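Local coordinates for protein putative phosphohydrolase (Shewanella amazonensis, PDB 3M1T) that is of unestablished function but is a putative phosphohydrolase of the HDOD type that probably takes part in signal transduction, at residues A179-A183 and I199-N203. Numbering follows the deposited sequence.
Sequences AEIGA and IQFQN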
loop_
_atom_site.group_PDB
_atom_site.type_symbol
_atom_site.label_atom_id
_atom_site.label_comp_id
_atom_site.label_asym_id
_atom_site.label_seq_id
_atom_site.Cartn_x
_atom_site.Cartn_y
_atom_site.Cartn_z
ATOM N N ALA A 179 -2.453 10.832 -4.348
ATOM C CA ALA A 179 -3.282 10.121 -3.402
ATOM C C ALA A 179 -4.668 9.902 -4.036
ATOM O O ALA A 179 -5.273 8.805 -3.940
ATOM C CB ALA A 179 -3.382 10.815 -2.023
ATOM N N GLU A 180 -5.182 10.934 -4.695
ATOM C CA GLU A 180 -6.503 10.889 -5.323
ATOM C C GLU A 180 -6.516 9.892 -6.484
ATOM O O GLU A 180 -7.460 9.071 -6.623
ATOM C CB GLU A 180 -6.904 12.255 -5.799
ATOM C CG GLU A 180 -7.269 13.160 -4.659
ATOM C CD GLU A 180 -7.631 14.551 -5.107
ATOM O OE1 GLU A 180 -7.097 15.058 -6.129
ATOM O OE2 GLU A 180 -8.489 15.132 -4.402
ATOM N N ILE A 181 -5.494 9.919 -7.362
ATOM C CA ILE A 181 -5.483 9.012 -8.497
ATOM C C ILE A 181 -5.177 7.580 -8.036
ATOM O O ILE A 181 -5.737 6.647 -8.617
ATOM C CB ILE A 181 -4.593 9.476 -9.696
ATOM C CG1 ILE A 181 -5.068 8.772 -10.963
ATOM C CG2 ILE A 181 -3.093 9.377 -9.361
ATOM C CD1 ILE A 181 -4.364 9.300 -12.251
ATOM N N GLY A 182 -4.368 7.393 -7.005
ATOM C CA GLY A 182 -4.172 6.076 -6.407
ATOM C C GLY A 182 -5.479 5.536 -5.823
ATOM O O GLY A 182 -5.790 4.336 -5.967
ATOM N N ALA A 183 -6.244 6.407 -5.209
ATOM C CA ALA A 183 -7.543 6.008 -4.692
ATOM C C ALA A 183 -8.504 5.624 -5.827
ATOM O O ALA A 183 -9.263 4.641 -5.743
ATOM C CB ALA A 183 -8.168 7.140 -3.835
ATOM N N ILE A 199 -6.461 5.539 1.217
ATOM C CA ILE A 199 -5.513 6.005 0.222
ATOM C C ILE A 199 -5.701 7.505 -0.050
ATOM O O ILE A 199 -4.739 8.271 -0.092
ATOM C CB ILE A 199 -5.616 5.180 -1.101
ATOM C CG1 ILE A 199 -5.356 3.708 -0.785
ATOM C CG2 ILE A 199 -4.635 5.729 -2.142
ATOM C CD1 ILE A 199 -5.867 2.779 -1.924
ATOM N N GLN A 200 -6.947 7.913 -0.283
ATOM C CA GLN A 200 -7.299 9.273 -0.634
ATOM C C GLN A 200 -6.784 10.306 0.384
ATOM O O GLN A 200 -6.254 11.336 -0.013
ATOM C CB GLN A 200 -8.815 9.383 -0.761
ATOM C CG GLN A 200 -9.280 10.763 -1.075
ATOM C CD GLN A 200 -10.773 10.955 -0.948
ATOM O OE1 GLN A 200 -11.542 10.045 -0.512
ATOM N NE2 GLN A 200 -11.214 12.147 -1.318
ATOM N N PHE A 201 -6.917 9.977 1.673
ATOM C CA PHE A 201 -6.612 10.966 2.713
ATOM C C PHE A 201 -5.263 10.762 3.363
ATOM O O PHE A 201 -4.966 11.413 4.362
ATOM C CB PHE A 201 -7.721 10.993 3.766
ATOM C CG PHE A 201 -8.917 11.797 3.350
ATOM C CD1 PHE A 201 -8.927 13.173 3.522
ATOM C CD2 PHE A 201 -9.995 11.172 2.765
ATOM C CE1 PHE A 201 -9.998 13.920 3.097
ATOM C CE2 PHE A 201 -11.087 11.911 2.322
ATOM C CZ PHE A 201 -11.076 13.284 2.517
ATOM N N GLN A 202 -4.396 9.916 2.788
ATOM C CA GLN A 202 -3.116 9.602 3.422
ATOM C C GLN A 202 -2.247 10.835 3.810
ATOM O O GLN A 202 -1.390 10.702 4.674
ATOM C CB GLN A 202 -2.320 8.663 2.542
ATOM C CG GLN A 202 -1.857 9.284 1.219
ATOM C CD GLN A 202 -1.170 8.274 0.354
ATOM O OE1 GLN A 202 0.044 8.068 0.412
ATOM N NE2 GLN A 202 -1.997 7.521 -0.437
ATOM N N ASN A 203 -2.349 11.906 3.039
ATOM C CA ASN A 203 -1.515 13.123 3.280
ATOM C C ASN A 203 -2.195 14.179 4.120
ATOM O O ASN A 203 -1.499 15.145 4.541
ATOM C CB ASN A 203 -1.107 13.707 1.945
ATOM C CG ASN A 203 -0.229 12.767 1.159
ATOM O OD1 ASN A 203 0.638 12.102 1.729
ATOM N ND2 ASN A 203 -0.484 12.662 -0.141
HETATM O O HOH W 1 -9.276 14.300 -1.963
#
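Ala179 presses its methyl group into the C-terminal end of helix 193-200, where CB lies 3.5 Å from both Ile199 O and Gln200 O and also touches Gln202 CG and Asn203 ND2, each at 3.9 Å. A small residue suits this spot because the two backbones come close: the CA atoms of Ala179 and Gln200 are 5.0 Å apart. One turn on, Ala183 faces the same helix: its CB lies 3.8 Å from Gln200 N and 3.9 Å from Gln200 CB. Gly182, with no side chain, leaves room for the beta-branched Ile199, whose CG2 packs 3.8 Å from Gly182 C and 3.5 Å from Ala183 N. A water receives a hydrogen bond from Gln200 NE2 (3.0 Å) and gives one to Glu180 OE2 (2.7 Å), linking the helices; that carboxylate also forms a salt bridge with Lys171. Past Gln200 the chain leaves helical geometry at Phe201, and Gln202 folds back so that its NE2 donates to Ile199 O at 2.9 Å, satisfying a carbonyl at the helix end, while its OE1 accepts a hydrogen bond from Lys222 of helix 213-227. The result is a close packing in which the alanine/glycine face of helix 178-188 receives the end of helix 193-200 and the turn after it, in the buried part of the all-helical HDOD domain, whose family belongs to the HD phosphodiesterase clan.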